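PDB 2ESN: probable transcriptional regulator from Pseudomonas aeruginosa, which is probably a LysR-type transcriptional regulator that binds DNA through a helix-turn-helix domain and senses an effector, so far unknown, through a periplasmic-binding-protein-like domain. Local coordinates for residues E201-V206 against L225-A230; V179-R184 against F241-T246. All blocks are in the same frame, centred on the assembly; numbering follows the deposited sequence.

Overall arrangement
Both contacts lie in the LysR substrate-binding domain and involve the same mixed sheet. Contact 1 pairs strand 202-206 with strand 228-233. Contact 2 sets the end of strand 168-183 against the end of helix 236-244. Strand 249-253 links them: it runs parallel to 202-206 on one side and antiparallel to 168-183 on the other. Helix 236-244 follows strand 228-233 in the chain, and contact 1 is nested within the loop that contact 2 closes. The two centres are about 13 Å apart. The contacts meet where Ala204 CB packs on Leu242 CD2 at 3.7 Å. Both also touch the second subunit, so this region contributes to the assembly interface.

Contact 1: E201-V206 against L225-A230; sequences ERHAVV and LRREVA
Arg202 NH2 is gripped twice. It donates to Val130 O of the second subunit and to a water at 2.8 Å. That water gives a hydrogen to Val229 O, so it ties Arg202 to the other strand. The Arg202 chain bends at chi3 (81°), and the methyl of Ala230 sits over the centre of the guanidinium face, with Ala230 CB 3.4 Å from Arg202 CZ. The backbones pair in parallel. Ala230 N donates to His203 O at 2.9 Å, in the carbonyl plane. The bond from His203 N to Glu228 O is bent (120°) and weak. A second water accepts from Glu228 N and donates to Glu201 O.

His203 and Arg227 cross at about a right angle. Arg227 CB lies over the imidazole face, 3.9 Å from the His203 ring centroid, in a CH-pi contact. Arg227 CG takes the crowded position between the backbone N and the carbonyl carbon, and the chain then runs extended to NE. Its guanidinium meets Val205 tip to tip, with Val205 CG2 over one face, 3.4 Å from Arg227 NH2. Arg227 NE is salt-bridged to Asp217, and His203 NE2 is hydrogen-bonded to Tyr198 O. Strands 202-206 and 228-233 form a beta-alpha-beta unit with helix 215-221, which packs on Arg227 and Val205, while strand 249-253 pairs with the other edge of 202-206.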
loop_
_atom_site.group_PDB
_atom_site.type_symbol
_atom_site.label_atom_id
_atom_site.label_comp_id
_atom_site.label_asym_id
_atom_site.label_seq_id
_atom_site.Cartn_x
_atom_site.Cartn_y
_atom_site.Cartn_z
ATOM N N GLU C 201 0.256 -27.180 -33.356
ATOM C CA GLU C 201 0.268 -25.728 -33.617
ATOM C C GLU C 201 0.854 -24.918 -32.462
ATOM O O GLU C 201 1.033 -25.432 -31.384
ATOM C CB GLU C 201 -1.149 -25.220 -33.899
ATOM C CG GLU C 201 -1.839 -25.805 -35.149
ATOM C CD GLU C 201 -1.053 -25.521 -36.451
ATOM O OE1 GLU C 201 -0.427 -24.426 -36.613
ATOM O OE2 GLU C 201 -1.051 -26.454 -37.302
ATOM N N ARG C 202 1.177 -23.655 -32.707
ATOM C CA ARG C 202 1.394 -22.714 -31.620
ATOM C C ARG C 202 0.044 -22.090 -31.210
ATOM O O ARG C 202 -0.950 -22.097 -31.983
ATOM C CB ARG C 202 2.457 -21.675 -32.016
ATOM C CG ARG C 202 3.866 -22.287 -32.305
ATOM C CD ARG C 202 4.802 -21.272 -32.891
ATOM N NE ARG C 202 5.361 -20.440 -31.832
ATOM C CZ ARG C 202 5.690 -19.141 -31.951
ATOM N NH1 ARG C 202 5.495 -18.466 -33.100
ATOM N NH2 ARG C 202 6.213 -18.484 -30.885
ATOM N N HIS C 203 0.012 -21.557 -29.995
ATOM C CA HIS C 203 -1.233 -21.252 -29.349
ATOM C C HIS C 203 -1.237 -19.847 -28.781
ATOM O O HIS C 203 -0.193 -19.354 -28.302
ATOM C CB HIS C 203 -1.543 -22.260 -28.257
ATOM C CG HIS C 203 -1.882 -23.610 -28.771
ATOM N ND1 HIS C 203 -3.176 -24.039 -28.931
ATOM C CD2 HIS C 203 -1.092 -24.635 -29.174
ATOM C CE1 HIS C 203 -3.170 -25.270 -29.416
ATOM N NE2 HIS C 203 -1.918 -25.653 -29.557
ATOM N N ALA C 204 -2.412 -19.184 -28.868
ATOM C CA ALA C 204 -2.596 -17.896 -28.202
ATOM C C ALA C 204 -3.317 -18.224 -26.907
ATOM O O ALA C 204 -4.199 -19.048 -26.897
ATOM C CB ALA C 204 -3.434 -16.947 -29.038
ATOM N N VAL C 205 -2.960 -17.581 -25.801
ATOM C CA VAL C 205 -3.551 -17.985 -24.517
ATOM C C VAL C 205 -3.976 -16.750 -23.747
ATOM O O VAL C 205 -3.272 -15.739 -23.732
ATOM C CB VAL C 205 -2.505 -18.817 -23.684
ATOM C CG1 VAL C 205 -2.997 -19.074 -22.304
ATOM C CG2 VAL C 205 -2.237 -20.162 -24.408
ATOM N N VAL C 206 -5.172 -16.797 -23.190
ATOM C CA VAL C 206 -5.743 -15.665 -22.499
ATOM C C VAL C 206 -5.502 -15.818 -20.976
ATOM O O VAL C 206 -5.928 -16.771 -20.380
ATOM C CB VAL C 206 -7.242 -15.549 -22.823
ATOM C CG1 VAL C 206 -7.893 -14.407 -21.997
ATOM C CG2 VAL C 206 -7.459 -15.269 -24.311
ATOM N N LEU C 225 -0.590 -33.447 -21.020
ATOM C CA LEU C 225 -0.475 -32.765 -22.332
ATOM C C LEU C 225 -0.026 -31.319 -22.154
ATOM O O LEU C 225 -0.404 -30.646 -21.180
ATOM C CB LEU C 225 -1.809 -32.820 -23.081
ATOM C CG LEU C 225 -2.669 -34.118 -23.103
ATOM C CD1 LEU C 225 -4.109 -33.913 -23.615
ATOM C CD2 LEU C 225 -1.967 -35.183 -23.920
ATOM N N ARG C 226 0.792 -30.840 -23.079
ATOM C CA ARG C 226 1.270 -29.472 -23.031
ATOM C C ARG C 226 1.192 -28.876 -24.430
ATOM O O ARG C 226 1.452 -29.574 -25.426
ATOM C CB ARG C 226 2.706 -29.415 -22.484
ATOM C CG ARG C 226 3.708 -30.233 -23.301
ATOM C CD ARG C 226 5.098 -29.603 -23.305
ATOM N NE ARG C 226 5.027 -28.239 -23.821
ATOM C CZ ARG C 226 5.921 -27.274 -23.584
ATOM N NH1 ARG C 226 7.005 -27.515 -22.818
ATOM N NH2 ARG C 226 5.715 -26.057 -24.126
ATOM N N ARG C 227 0.805 -27.600 -24.518
ATOM C CA ARG C 227 0.780 -26.939 -25.818
ATOM C C ARG C 227 1.927 -25.923 -25.901
ATOM O O ARG C 227 2.410 -25.473 -24.843
ATOM C CB ARG C 227 -0.633 -26.380 -26.107
ATOM C CG ARG C 227 -1.119 -25.401 -25.106
ATOM C CD ARG C 227 -2.590 -25.027 -25.279
ATOM N NE ARG C 227 -2.901 -24.118 -24.174
ATOM C CZ ARG C 227 -3.960 -23.332 -24.086
ATOM N NH1 ARG C 227 -4.887 -23.289 -25.071
ATOM N NH2 ARG C 227 -4.118 -22.609 -22.983
ATOM N N GLU C 228 2.396 -25.619 -27.118
ATOM C CA GLU C 228 3.439 -24.611 -27.361
ATOM C C GLU C 228 2.786 -23.262 -27.451
ATOM O O GLU C 228 1.969 -23.055 -28.328
ATOM C CB GLU C 228 4.265 -24.840 -28.674
ATOM C CG GLU C 228 5.014 -26.152 -28.752
ATOM C CD GLU C 228 6.051 -26.337 -27.601
ATOM O OE1 GLU C 228 5.984 -27.361 -26.822
ATOM O OE2 GLU C 228 6.916 -25.423 -27.472
ATOM N N VAL C 229 3.187 -22.320 -26.601
ATOM C CA VAL C 229 2.516 -21.033 -26.516
ATOM C C VAL C 229 3.303 -19.976 -27.204
ATOM O O VAL C 229 4.472 -19.779 -26.861
ATOM C CB VAL C 229 2.277 -20.648 -25.005
ATOM C CG1 VAL C 229 1.801 -19.211 -24.888
ATOM C CG2 VAL C 229 1.302 -21.679 -24.334
ATOM N N ALA C 230 2.693 -19.258 -28.155
ATOM C CA ALA C 230 3.347 -18.120 -28.790
ATOM C C ALA C 230 3.053 -16.778 -28.107
ATOM O O ALA C 230 3.921 -15.924 -28.035
ATOM C CB ALA C 230 2.931 -18.052 -30.246
HETATM O O HOH W 1 0.965 -27.049 -29.183
HETATM O O HOH W 2 6.155 -20.613 -29.112
HETATM O O HOH W 3 -6.030 -20.713 -25.771
#

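Contact 2: V179-R184 against F241-T246; sequences VVVARR and FLAGST
Arg183 carries this contact with a folded side chain, where the C-terminal end of strand 168-183 meets the C-terminal end of helix 236-244 in the LysR substrate-binding domain. Its CG stands in the crowded position between the backbone N and the carbonyl carbon (chi1 63°). The chain bends again at chi2 and chi3, which lays it along the turn that follows the helix. Arg183 CG passes 3.4 Å from Thr246 O. The guanidinium turns one face to the backbone of the turn. Gly244 O and Ser245 N are over that face, Gly244 O toward the rim and 3.5 Å from Arg183 CZ. Arg183 NH1 comes within 3.3 Å of Ser245 C. Gly244 CA and Arg183 CA, 4.1 Å apart, are the nearest pair of CA atoms across the two segments. Arg183 also touches a crystal neighbour, so its pose may partly reflect the lattice.

Two residues back along the strand, Val181 points toward the helix. Val181 CG1 is anti to the backbone N (chi1 164°) and meets Ala243 CB at 4.0 Å. The side chain of Thr246 turns back on its own segment. With chi1 at 61°, Thr246 OG1 donates to Leu242 O at 3.0 Å, from above the carbonyl plane. Leu242 O also accepts from Ser245 N, and Phe248 N bonds to Thr246 OG1, so the turn is tied on both sides of the hydroxyl. Phe241, earlier on the helix, meets Phe113 of the second subunit edge-to-face. The chemistry is thus mostly an arginine cation beside the backbone carbonyls of Gly244, Ser245 and Thr246, with one small apolar touch. The positive charge is probably stabilised by the carbonyl dipoles around it.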
loop_
_atom_site.group_PDB
_atom_site.type_symbol
_atom_site.label_atom_id
_atom_site.label_comp_id
_atom_site.label_asym_id
_atom_site.label_seq_id
_atom_site.Cartn_x
_atom_site.Cartn_y
_atom_site.Cartn_z
ATOM N N VAL C 179 -14.431 -23.402 -27.230
ATOM C CA VAL C 179 -14.208 -23.978 -28.514
ATOM C C VAL C 179 -12.788 -23.585 -28.948
ATOM O O VAL C 179 -12.191 -22.762 -28.311
ATOM C CB VAL C 179 -15.266 -23.517 -29.559
ATOM C CG1 VAL C 179 -16.639 -24.070 -29.226
ATOM C CG2 VAL C 179 -15.294 -21.951 -29.742
ATOM N N VAL C 180 -12.271 -24.245 -29.989
ATOM C CA VAL C 180 -10.965 -24.019 -30.608
ATOM C C VAL C 180 -11.296 -23.194 -31.841
ATOM O O VAL C 180 -12.192 -23.543 -32.616
ATOM C CB VAL C 180 -10.263 -25.347 -30.996
ATOM C CG1 VAL C 180 -8.941 -25.080 -31.756
ATOM C CG2 VAL C 180 -9.944 -26.137 -29.713
ATOM N N VAL C 181 -10.552 -22.097 -31.972
ATOM C CA VAL C 181 -10.701 -21.130 -32.988
ATOM C C VAL C 181 -9.409 -21.115 -33.783
ATOM O O VAL C 181 -8.343 -21.205 -33.192
ATOM C CB VAL C 181 -10.895 -19.744 -32.258
ATOM C CG1 VAL C 181 -10.675 -18.618 -33.177
ATOM C CG2 VAL C 181 -12.284 -19.689 -31.510
ATOM N N ALA C 182 -9.510 -21.054 -35.123
ATOM C CA ALA C 182 -8.366 -20.832 -36.027
ATOM C C ALA C 182 -8.803 -19.843 -37.052
ATOM O O ALA C 182 -9.992 -19.665 -37.228
ATOM C CB ALA C 182 -8.003 -22.101 -36.734
ATOM N N ARG C 183 -7.845 -19.214 -37.750
ATOM C CA ARG C 183 -8.200 -18.470 -38.946
ATOM C C ARG C 183 -9.049 -19.390 -39.853
ATOM O O ARG C 183 -8.901 -20.656 -39.845
ATOM C CB ARG C 183 -6.967 -17.937 -39.675
ATOM C CG ARG C 183 -5.974 -19.000 -40.231
ATOM C CD ARG C 183 -5.438 -18.465 -41.535
ATOM N NE ARG C 183 -4.635 -17.294 -41.334
ATOM C CZ ARG C 183 -4.743 -16.096 -41.899
ATOM N NH1 ARG C 183 -3.836 -15.207 -41.539
ATOM N NH2 ARG C 183 -5.693 -15.769 -42.761
ATOM N N ARG C 184 -9.973 -18.783 -40.590
ATOM C CA ARG C 184 -10.906 -19.525 -41.404
ATOM C C ARG C 184 -10.196 -20.452 -42.405
ATOM O O ARG C 184 -10.591 -21.601 -42.591
ATOM C CB ARG C 184 -11.790 -18.560 -42.207
ATOM C CG ARG C 184 -12.954 -19.367 -42.885
ATOM C CD ARG C 184 -14.052 -18.461 -43.422
ATOM N NE ARG C 184 -14.873 -18.042 -42.284
ATOM C CZ ARG C 184 -15.088 -16.795 -41.869
ATOM N NH1 ARG C 184 -14.589 -15.735 -42.543
ATOM N NH2 ARG C 184 -15.832 -16.640 -40.769
ATOM N N PHE C 241 -8.947 -11.694 -32.705
ATOM C CA PHE C 241 -8.337 -11.108 -33.919
ATOM C C PHE C 241 -6.924 -11.615 -34.202
ATOM O O PHE C 241 -6.528 -11.772 -35.381
ATOM C CB PHE C 241 -8.319 -9.569 -33.900
ATOM C CG PHE C 241 -9.683 -8.967 -34.138
ATOM C CD1 PHE C 241 -10.470 -8.571 -33.059
ATOM C CD2 PHE C 241 -10.165 -8.818 -35.463
ATOM C CE1 PHE C 241 -11.748 -7.976 -33.294
ATOM C CE2 PHE C 241 -11.423 -8.274 -35.729
ATOM C CZ PHE C 241 -12.228 -7.841 -34.639
ATOM N N LEU C 242 -6.164 -11.855 -33.141
ATOM C CA LEU C 242 -4.847 -12.447 -33.317
ATOM C C LEU C 242 -4.924 -13.813 -34.054
ATOM O O LEU C 242 -4.202 -14.080 -35.007
ATOM C CB LEU C 242 -4.183 -12.606 -31.930
ATOM C CG LEU C 242 -2.908 -13.505 -31.897
ATOM C CD1 LEU C 242 -1.764 -12.849 -32.747
ATOM C CD2 LEU C 242 -2.461 -13.685 -30.458
ATOM N N ALA C 243 -5.805 -14.675 -33.592
ATOM C CA ALA C 243 -6.089 -15.977 -34.234
ATOM C C ALA C 243 -6.511 -15.946 -35.709
ATOM O O ALA C 243 -6.217 -16.914 -36.462
ATOM C CB ALA C 243 -7.131 -16.703 -33.436
ATOM N N GLY C 244 -7.253 -14.885 -36.111
ATOM C CA GLY C 244 -7.658 -14.644 -37.491
ATOM C C GLY C 244 -6.546 -14.141 -38.403
ATOM O O GLY C 244 -6.683 -14.225 -39.616
ATOM N N SER C 245 -5.446 -13.635 -37.843
ATOM C CA SER C 245 -4.288 -13.205 -38.631
ATOM C C SER C 245 -3.054 -14.122 -38.519
ATOM O O SER C 245 -2.041 -13.793 -39.081
ATOM C CB SER C 245 -3.866 -11.761 -38.330
ATOM O OG SER C 245 -4.814 -10.854 -38.912
ATOM N N THR C 246 -3.174 -15.295 -37.914
ATOM C CA THR C 246 -2.039 -16.184 -37.810
ATOM C C THR C 246 -2.457 -17.621 -37.880
ATOM O O THR C 246 -3.688 -17.960 -37.970
ATOM C CB THR C 246 -1.337 -16.000 -36.432
ATOM O OG1 THR C 246 -2.306 -16.324 -35.439
ATOM C CG2 THR C 246 -0.827 -14.571 -36.213
#